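Local structure of HNH endonuclease (Geobacillus virus E2, 5H0M) at residues 81-95 against 108-121. The protein is an HNH endonuclease of a thermophilic bacteriophage that probably nicks DNA and carries a bound zinc ion. Residues are numbered along the deposited sequence; the frame is centred on the assembly and turned at random.
With ZN (zinc ion), chain B.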
ATOM      1  N   LYS A  81     -16.566  -3.682   1.904  1.00 19.49           N
ATOM      2  CA  LYS A  81     -17.155  -4.241   0.687  1.00 21.35           C
ATOM      3  C   LYS A  81     -17.789  -5.590   0.899  1.00 21.79           C
ATOM      4  O   LYS A  81     -18.750  -5.929   0.206  1.00 23.78           O
ATOM      5  CB  LYS A  81     -16.133  -4.264  -0.424  1.00 24.09           C
ATOM      6  CG  LYS A  81     -15.861  -2.832  -0.863  1.00 32.44           C
ATOM      7  CD  LYS A  81     -14.829  -2.670  -1.962  1.00 38.70           C
ATOM      8  CE  LYS A  81     -14.238  -1.263  -1.918  1.00 43.80           C
ATOM      9  NZ  LYS A  81     -13.588  -0.822  -3.181  1.00 46.59           N
ATOM     10  N   GLU A  82     -17.288  -6.322   1.886  1.00 19.77           N
ATOM     11  CA  GLU A  82     -17.855  -7.599   2.325  1.00 21.15           C
ATOM     12  C   GLU A  82     -18.892  -7.429   3.432  1.00 20.47           C
ATOM     13  O   GLU A  82     -19.239  -8.391   4.111  1.00 22.29           O
ATOM     14  CB  GLU A  82     -16.730  -8.521   2.795  1.00 22.49           C
ATOM     15  CG  GLU A  82     -15.787  -8.879   1.668  1.00 22.32           C
ATOM     16  CD  GLU A  82     -14.648  -9.770   2.122  1.00 25.30           C
ATOM     17  OE1 GLU A  82     -14.019  -9.458   3.148  1.00 26.99           O
ATOM     18  OE2 GLU A  82     -14.379 -10.772   1.437  1.00 27.47           O
ATOM     19  N   LYS A  83     -19.378  -6.205   3.626  1.00 19.63           N
ATOM     20  CA  LYS A  83     -20.417  -5.910   4.617  1.00 20.89           C
ATOM     21  C   LYS A  83     -20.008  -6.206   6.063  1.00 21.02           C
ATOM     22  O   LYS A  83     -20.776  -6.743   6.862  1.00 21.82           O
ATOM     23  CB  LYS A  83     -21.742  -6.604   4.232  1.00 23.88           C
ATOM     24  CG  LYS A  83     -22.224  -6.221   2.844  1.00 29.31           C
ATOM     25  CD  LYS A  83     -23.577  -6.826   2.527  1.00 36.14           C
ATOM     26  CE  LYS A  83     -24.137  -6.299   1.215  1.00 43.93           C
ATOM     27  NZ  LYS A  83     -25.500  -6.845   0.924  1.00 48.84           N
ATOM     28  N   LYS A  84     -18.785  -5.807   6.403  1.00 19.13           N
ATOM     29  CA  LYS A  84     -18.219  -5.982   7.722  1.00 19.60           C
ATOM     30  C   LYS A  84     -17.552  -4.692   8.159  1.00 18.18           C
ATOM     31  O   LYS A  84     -17.045  -3.929   7.323  1.00 18.71           O
ATOM     32  CB  LYS A  84     -17.183  -7.119   7.700  1.00 22.55           C
ATOM     33  CG  LYS A  84     -17.784  -8.487   7.435  1.00 27.55           C
ATOM     34  CD  LYS A  84     -16.761  -9.498   6.963  1.00 34.09           C
ATOM     35  CE  LYS A  84     -15.728  -9.760   8.035  1.00 41.51           C
ATOM     36  NZ  LYS A  84     -14.853 -10.890   7.617  1.00 47.50           N
ATOM     37  N   ILE A  85     -17.546  -4.467   9.462  1.00 17.55           N
ATOM     38  CA  ILE A  85     -16.948  -3.290  10.079  1.00 18.63           C
ATOM     39  C   ILE A  85     -15.716  -3.689  10.876  1.00 19.81           C
ATOM     40  O   ILE A  85     -15.816  -4.370  11.899  1.00 20.61           O
ATOM     41  CB  ILE A  85     -17.944  -2.555  10.994  1.00 20.21           C
ATOM     42  CG1 ILE A  85     -19.159  -2.079  10.199  1.00 20.46           C
ATOM     43  CG2 ILE A  85     -17.265  -1.399  11.701  1.00 20.43           C
ATOM     44  CD1 ILE A  85     -18.873  -1.125   9.057  1.00 21.95           C
ATOM     45  N   THR A  86     -14.547  -3.246  10.402  1.00 17.38           N
ATOM     46  CA  THR A  86     -13.275  -3.564  11.029  1.00 17.71           C
ATOM     47  C   THR A  86     -12.369  -2.353  10.984  1.00 16.96           C
ATOM     48  O   THR A  86     -12.223  -1.726   9.930  1.00 17.78           O
ATOM     49  CB  THR A  86     -12.561  -4.720  10.311  1.00 17.75           C
ATOM     50  OG1 THR A  86     -13.476  -5.812  10.128  1.00 18.34           O
ATOM     51  CG2 THR A  86     -11.373  -5.187  11.137  1.00 18.09           C
ATOM     52  N   ARG A  87     -11.753  -2.029  12.107  1.00 16.36           N
ATOM     53  CA  ARG A  87     -10.792  -0.938  12.161  1.00 16.70           C
ATOM     54  C   ARG A  87      -9.590  -1.234  11.255  1.00 15.83           C
ATOM     55  O   ARG A  87      -9.019  -2.315  11.309  1.00 17.30           O
ATOM     56  CB  ARG A  87     -10.295  -0.762  13.586  1.00 19.40           C
ATOM     57  CG  ARG A  87      -9.275   0.341  13.756  1.00 24.87           C
ATOM     58  CD  ARG A  87      -9.935   1.598  14.242  1.00 33.60           C
ATOM     59  NE  ARG A  87      -8.976   2.676  14.452  1.00 40.91           N
ATOM     60  CZ  ARG A  87      -9.324   3.933  14.701  1.00 41.37           C
ATOM     61  NH1 ARG A  87     -10.609   4.265  14.765  1.00 39.87           N
ATOM     62  NH2 ARG A  87      -8.391   4.861  14.876  1.00 45.09           N
ATOM     63  N   ALA A  88      -9.206  -0.263  10.436  1.00 14.83           N
ATOM     64  CA  ALA A  88      -7.989  -0.374   9.637  1.00 14.59           C
ATOM     65  C   ALA A  88      -6.754  -0.154  10.487  1.00 16.16           C
ATOM     66  O   ALA A  88      -6.760   0.686  11.383  1.00 17.85           O
ATOM     67  CB  ALA A  88      -8.009   0.624   8.509  1.00 14.74           C
ATOM     68  N   VAL A  89      -5.689  -0.876  10.156  1.00 15.38           N
ATOM     69  CA  VAL A  89      -4.399  -0.762  10.840  1.00 15.63           C
ATOM     70  C   VAL A  89      -3.241  -0.395   9.918  1.00 15.54           C
ATOM     71  O   VAL A  89      -2.143  -0.104  10.397  1.00 15.44           O
ATOM     72  CB  VAL A  89      -4.031  -2.050  11.596  1.00 17.53           C
ATOM     73  CG1 VAL A  89      -5.057  -2.320  12.693  1.00 20.35           C
ATOM     74  CG2 VAL A  89      -3.886  -3.244  10.672  1.00 18.48           C
ATOM     75  N   ILE A  90      -3.487  -0.384   8.609  1.00 14.69           N
ATOM     76  CA  ILE A  90      -2.419  -0.138   7.643  1.00 14.84           C
ATOM     77  C   ILE A  90      -3.037   0.449   6.384  1.00 13.94           C
ATOM     78  O   ILE A  90      -4.198   0.193   6.100  1.00 15.01           O
ATOM     79  CB  ILE A  90      -1.638  -1.442   7.370  1.00 16.87           C
ATOM     80  CG1 ILE A  90      -0.308  -1.157   6.676  1.00 18.55           C
ATOM     81  CG2 ILE A  90      -2.484  -2.438   6.619  1.00 16.83           C
ATOM     82  CD1 ILE A  90       0.651  -2.323   6.748  1.00 20.59           C
ATOM     83  N   VAL A  91      -2.270   1.261   5.665  1.00 12.69           N
ATOM     84  CA  VAL A  91      -2.662   1.721   4.338  1.00 12.85           C
ATOM     85  C   VAL A  91      -1.757   1.016   3.340  1.00 13.38           C
ATOM     86  O   VAL A  91      -0.526   1.113   3.456  1.00 15.06           O
ATOM     87  CB  VAL A  91      -2.524   3.242   4.191  1.00 13.33           C
ATOM     88  CG1 VAL A  91      -2.837   3.700   2.783  1.00 14.81           C
ATOM     89  CG2 VAL A  91      -3.458   3.945   5.158  1.00 14.18           C
ATOM     90  N   ASP A  92      -2.367   0.324   2.378  1.00 12.81           N
ATOM     91  CA  ASP A  92      -1.624  -0.478   1.385  1.00 14.72           C
ATOM     92  C   ASP A  92      -1.835   0.049  -0.033  1.00 13.80           C
ATOM     93  O   ASP A  92      -2.927   0.502  -0.395  1.00 14.10           O
ATOM     94  CB  ASP A  92      -2.052  -1.948   1.443  1.00 18.34           C
ATOM     95  CG  ASP A  92      -1.063  -2.901   0.747  1.00 21.23           C
ATOM     96  OD1 ASP A  92       0.145  -2.570   0.603  1.00 23.69           O
ATOM     97  OD2 ASP A  92      -1.491  -4.004   0.359  1.00 24.35           O
ATOM     98  N   HIS A  93      -0.770  -0.049  -0.823  1.00 12.86           N
ATOM     99  CA  HIS A  93      -0.816   0.208  -2.261  1.00 12.65           C
ATOM    100  C   HIS A  93      -1.523  -0.919  -2.977  1.00 13.27           C
ATOM    101  O   HIS A  93      -1.181  -2.091  -2.776  1.00 15.18           O
ATOM    102  CB  HIS A  93       0.598   0.356  -2.807  1.00 12.69           C
ATOM    103  CG  HIS A  93       1.285   1.602  -2.346  1.00 13.43           C
ATOM    104  ND1 HIS A  93       1.893   1.700  -1.120  1.00 14.39           N
ATOM    105  CD2 HIS A  93       1.428   2.811  -2.937  1.00 13.92           C
ATOM    106  CE1 HIS A  93       2.396   2.914  -0.975  1.00 14.65           C
ATOM    107  NE2 HIS A  93       2.113   3.612  -2.058  1.00 14.18           N
ATOM    108  N   ILE A  94      -2.474  -0.578  -3.833  1.00 12.45           N
ATOM    109  CA  ILE A  94      -3.208  -1.617  -4.586  1.00 12.88           C
ATOM    110  C   ILE A  94      -2.264  -2.263  -5.595  1.00 12.94           C
ATOM    111  O   ILE A  94      -1.996  -3.468  -5.528  1.00 14.64           O
ATOM    112  CB  ILE A  94      -4.459  -1.063  -5.263  1.00 12.68           C
ATOM    113  CG1 ILE A  94      -5.441  -0.503  -4.240  1.00 13.37           C
ATOM    114  CG2 ILE A  94      -5.077  -2.149  -6.140  1.00 14.57           C
ATOM    115  CD1 ILE A  94      -6.664   0.146  -4.845  1.00 14.75           C
ATOM    116  N   THR A  95      -1.728  -1.458  -6.508  1.00 12.65           N
ATOM    117  CA  THR A  95      -0.546  -1.841  -7.279  1.00 13.10           C
ATOM    118  C   THR A  95       0.648  -1.581  -6.372  1.00 13.51           C
ATOM    119  O   THR A  95       0.864  -0.441  -5.957  1.00 13.86           O
ATOM    120  CB  THR A  95      -0.421  -1.016  -8.552  1.00 13.64           C
ATOM    121  OG1 THR A  95      -1.603  -1.186  -9.347  1.00 14.96           O
ATOM    122  CG2 THR A  95       0.795  -1.438  -9.359  1.00 14.87           C
ATOM    123  N   ASP A 108      -6.343   6.820  -5.301  1.00 15.61           N
ATOM    124  CA  ASP A 108      -7.064   5.697  -5.891  1.00 15.54           C
ATOM    125  C   ASP A 108      -6.233   4.426  -6.003  1.00 15.06           C
ATOM    126  O   ASP A 108      -6.747   3.405  -6.442  1.00 16.72           O
ATOM    127  CB  ASP A 108      -7.693   6.069  -7.240  1.00 15.93           C
ATOM    128  CG  ASP A 108      -6.688   6.375  -8.320  1.00 17.35           C
ATOM    129  OD1 ASP A 108      -5.474   6.455  -8.082  1.00 17.83           O
ATOM    130  OD2 ASP A 108      -7.139   6.566  -9.485  1.00 23.33           O
ATOM    131  N   ASN A 109      -4.964   4.493  -5.607  1.00 12.12           N
ATOM    132  CA  ASN A 109      -4.097   3.327  -5.518  1.00 11.95           C
ATOM    133  C   ASN A 109      -3.822   2.964  -4.066  1.00 11.70           C
ATOM    134  O   ASN A 109      -2.907   2.196  -3.800  1.00 12.96           O
ATOM    135  CB  ASN A 109      -2.760   3.582  -6.224  1.00 11.97           C
ATOM    136  CG  ASN A 109      -1.927   2.330  -6.373  1.00 12.74           C
ATOM    137  OD1 ASN A 109      -2.452   1.273  -6.731  1.00 13.41           O
ATOM    138  ND2 ASN A 109      -0.634   2.433  -6.119  1.00 12.34           N
ATOM    139  N   LEU A 110      -4.608   3.501  -3.129  1.00 11.98           N
ATOM    140  CA  LEU A 110      -4.347   3.269  -1.698  1.00 12.86           C
ATOM    141  C   LEU A 110      -5.623   2.881  -0.961  1.00 13.13           C
ATOM    142  O   LEU A 110      -6.669   3.495  -1.173  1.00 14.14           O
ATOM    143  CB  LEU A 110      -3.748   4.539  -1.075  1.00 13.05           C
ATOM    144  CG  LEU A 110      -2.331   4.855  -1.529  1.00 13.87           C
ATOM    145  CD1 LEU A 110      -1.972   6.283  -1.173  1.00 14.12           C
ATOM    146  CD2 LEU A 110      -1.321   3.870  -0.983  1.00 13.97           C
ATOM    147  N   GLN A 111      -5.538   1.864  -0.103  1.00 12.67           N
ATOM    148  CA  GLN A 111      -6.681   1.453   0.700  1.00 12.71           C
ATOM    149  C   GLN A 111      -6.292   1.209   2.145  1.00 12.71           C
ATOM    150  O   GLN A 111      -5.252   0.628   2.429  1.00 13.62           O
ATOM    151  CB  GLN A 111      -7.332   0.187   0.151  1.00 13.42           C
ATOM    152  CG  GLN A 111      -7.782   0.272  -1.283  1.00 14.43           C
ATOM    153  CD  GLN A 111      -8.486  -1.001  -1.708  1.00 13.54           C
ATOM    154  OE1 GLN A 111      -7.839  -2.022  -1.970  1.00 14.93           O
ATOM    155  NE2 GLN A 111      -9.804  -0.950  -1.764  1.00 14.42           N
ATOM    156  N   SER A 112      -7.170   1.619   3.047  1.00 12.67           N
ATOM    157  CA  SER A 112      -7.027   1.286   4.457  1.00 12.47           C
ATOM    158  C   SER A 112      -7.505  -0.144   4.666  1.00 12.18           C
ATOM    159  O   SER A 112      -8.584  -0.503   4.185  1.00 12.80           O
ATOM    160  CB  SER A 112      -7.890   2.223   5.301  1.00 12.88           C
ATOM    161  OG  SER A 112      -7.592   3.591   5.018  1.00 14.22           O
ATOM    162  N   LEU A 113      -6.695  -0.951   5.361  1.00 11.82           N
ATOM    163  CA  LEU A 113      -6.948  -2.393   5.538  1.00 12.41           C
ATOM    164  C   LEU A 113      -6.717  -2.825   6.973  1.00 12.61           C
ATOM    165  O   LEU A 113      -5.879  -2.265   7.675  1.00 13.26           O
ATOM    166  CB  LEU A 113      -6.028  -3.239   4.650  1.00 12.99           C
ATOM    167  CG  LEU A 113      -6.127  -3.034   3.128  1.00 13.59           C
ATOM    168  CD1 LEU A 113      -5.114  -3.922   2.438  1.00 14.41           C
ATOM    169  CD2 LEU A 113      -7.532  -3.315   2.625  1.00 14.08           C
ATOM    170  N   CYS A 114      -7.477  -3.839   7.390  1.00 13.29           N
ATOM    171  CA  CYS A 114      -7.188  -4.558   8.620  1.00 14.34           C
ATOM    172  C   CYS A 114      -6.057  -5.550   8.355  1.00 15.89           C
ATOM    173  O   CYS A 114      -5.643  -5.764   7.219  1.00 14.91           O
ATOM    174  CB  CYS A 114      -8.440  -5.276   9.141  1.00 14.62           C
ATOM    175  SG  CYS A 114      -8.940  -6.725   8.209  1.00 15.38           S
ATOM    176  N   GLN A 115      -5.525  -6.150   9.408  1.00 15.28           N
ATOM    177  CA  GLN A 115      -4.414  -7.075   9.237  1.00 15.51           C
ATOM    178  C   GLN A 115      -4.800  -8.294   8.405  1.00 14.78           C
ATOM    179  O   GLN A 115      -4.036  -8.748   7.559  1.00 15.02           O
ATOM    180  CB  GLN A 115      -3.883  -7.525  10.595  1.00 16.42           C
ATOM    181  CG  GLN A 115      -2.895  -8.666  10.485  1.00 17.10           C
ATOM    182  CD  GLN A 115      -2.324  -9.052  11.813  1.00 18.54           C
ATOM    183  OE1 GLN A 115      -2.350  -8.262  12.757  1.00 18.57           O
ATOM    184  NE2 GLN A 115      -1.780 -10.260  11.892  1.00 20.80           N
ATOM    185  N   ALA A 116      -5.967  -8.865   8.674  1.00 14.40           N
ATOM    186  CA  ALA A 116      -6.409 -10.048   7.955  1.00 15.08           C
ATOM    187  C   ALA A 116      -6.549  -9.781   6.470  1.00 15.23           C
ATOM    188  O   ALA A 116      -6.155 -10.602   5.648  1.00 16.68           O
ATOM    189  CB  ALA A 116      -7.711 -10.597   8.529  1.00 16.74           C
ATOM    190  N   CYS A 117      -7.110  -8.622   6.123  1.00 15.06           N
ATOM    191  CA  CYS A 117      -7.244  -8.252   4.719  1.00 14.59           C
ATOM    192  C   CYS A 117      -5.896  -7.932   4.087  1.00 13.59           C
ATOM    193  O   CYS A 117      -5.679  -8.235   2.933  1.00 14.32           O
ATOM    194  CB  CYS A 117      -8.220  -7.098   4.557  1.00 13.93           C
ATOM    195  SG  CYS A 117      -9.930  -7.642   4.836  1.00 15.14           S
ATOM    196  N   HIS A 118      -4.972  -7.348   4.837  1.00 14.85           N
ATOM    197  CA  HIS A 118      -3.622  -7.122   4.308  1.00 15.24           C
ATOM    198  C   HIS A 118      -2.924  -8.452   4.022  1.00 15.59           C
ATOM    199  O   HIS A 118      -2.258  -8.624   2.997  1.00 16.45           O
ATOM    200  CB  HIS A 118      -2.786  -6.284   5.265  1.00 16.18           C
ATOM    201  CG  HIS A 118      -1.429  -5.955   4.728  1.00 19.49           C
ATOM    202  ND1 HIS A 118      -0.286  -6.565   5.192  1.00 28.56           N
ATOM    203  CD2 HIS A 118      -1.031  -5.101   3.755  1.00 21.28           C
ATOM    204  CE1 HIS A 118       0.759  -6.088   4.536  1.00 27.09           C
ATOM    205  NE2 HIS A 118       0.335  -5.192   3.667  1.00 22.91           N
ATOM    206  N   ASN A 119      -3.094  -9.421   4.923  1.00 15.80           N
ATOM    207  CA  ASN A 119      -2.536 -10.752   4.722  1.00 17.77           C
ATOM    208  C   ASN A 119      -3.136 -11.439   3.503  1.00 16.58           C
ATOM    209  O   ASN A 119      -2.418 -12.038   2.689  1.00 17.11           O
ATOM    210  CB  ASN A 119      -2.777 -11.586   5.980  1.00 21.84           C
ATOM    211  CG  ASN A 119      -2.124 -12.943   5.911  1.00 30.78           C
ATOM    212  OD1 ASN A 119      -0.894 -13.056   5.964  1.00 37.78           O
ATOM    213  ND2 ASN A 119      -2.939 -13.988   5.789  1.00 35.95           N
ATOM    214  N   ARG A 120      -4.451 -11.352   3.353  1.00 15.67           N
ATOM    215  CA  ARG A 120      -5.120 -11.926   2.193  1.00 15.59           C
ATOM    216  C   ARG A 120      -4.609 -11.278   0.917  1.00 16.13           C
ATOM    217  O   ARG A 120      -4.324 -11.962  -0.062  1.00 16.27           O
ATOM    218  CB  ARG A 120      -6.644 -11.768   2.305  1.00 15.88           C
ATOM    219  CG  ARG A 120      -7.402 -12.151   1.057  1.00 16.93           C
ATOM    220  CD  ARG A 120      -8.901 -12.187   1.243  1.00 16.77           C
ATOM    221  NE  ARG A 120      -9.454 -10.909   1.690  1.00 16.33           N
ATOM    222  CZ  ARG A 120     -10.752 -10.671   1.871  1.00 17.29           C
ATOM    223  NH1 ARG A 120     -11.655 -11.623   1.644  1.00 19.35           N
ATOM    224  NH2 ARG A 120     -11.159  -9.472   2.275  1.00 17.57           N
ATOM    225  N   LYS A 121      -4.521  -9.952   0.929  1.00 15.29           N
ATOM    226  CA  LYS A 121      -4.079  -9.208  -0.253  1.00 15.14           C
ATOM    227  C   LYS A 121      -2.649  -9.567  -0.610  1.00 15.13           C
ATOM    228  O   LYS A 121      -2.297  -9.639  -1.793  1.00 15.88           O
ATOM    229  CB  LYS A 121      -4.195  -7.704  -0.052  1.00 15.13           C
ATOM    230  CG  LYS A 121      -3.726  -6.896  -1.266  1.00 17.52           C
ATOM    231  CD  LYS A 121      -4.102  -5.441  -1.171  1.00 18.52           C
ATOM    232  CE  LYS A 121      -3.615  -4.711  -2.417  1.00 17.25           C
ATOM    233  NZ  LYS A 121      -2.136  -4.672  -2.561  1.00 17.93           N
TER
HETATM  234 ZN    ZN B 800     -10.556  -6.221   6.576  1.00 15.03          ZN
HETATM  235  O   HOH W   1      -4.935  -2.020  -1.064  1.00 27.43           O
HETATM  236  O   HOH W   2       2.212  -4.511   1.542  1.00 36.40           O
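Antiparallel strands 90-93 and 110-113 pair with each other and helix 115-121 packs against them, the beta-beta-alpha core of the HNH (His-Me finger) fold. Asp92 N donates to Gln111 O. A classic beta bulge lies at the start of strand 90-93, where Val89 N and Ile90 N both donate to Leu113 O. At the other end the Asn109 amide grips Thr95 twice: Thr95 N reaches OD1 at 2.8 Å, on a lone pair, and ND2 returns a bond to Thr95 O. Leu110 CD2 sits over the centre of the His93 ring, 3.5 Å from its centroid, a CH-pi contact. Asn109 ND2 also bonds Lys103 O, and His93 NE2 bonds Arg104 O. Lys121 extends from the helix to the strand end, CG anti to the backbone N (chi1 179°). A bend at chi4 (-65°) brings its NZ to His93 O (2.8 Å), Ile94 O (3.2 Å) and Asp92 OD2 (3.1 Å); Asp125 is a further salt-bridge partner. A water joins Asp92 OD1 to NE2 of His118, whose ring has Ile90 CD1 over one face. Zinc occupies a separate site of Cys114, Cys117, Cys76 and Cys79; Cys114 SG also caps the helix, accepting from Cys117 N. Beside it, Arg120 and Glu82 form an end-on salt bridge, planes 51° apart: NH1 meets OE2 on the syn side at 2.9 Å, NH2 meets OE1 from above the carboxylate plane at 3.0 Å.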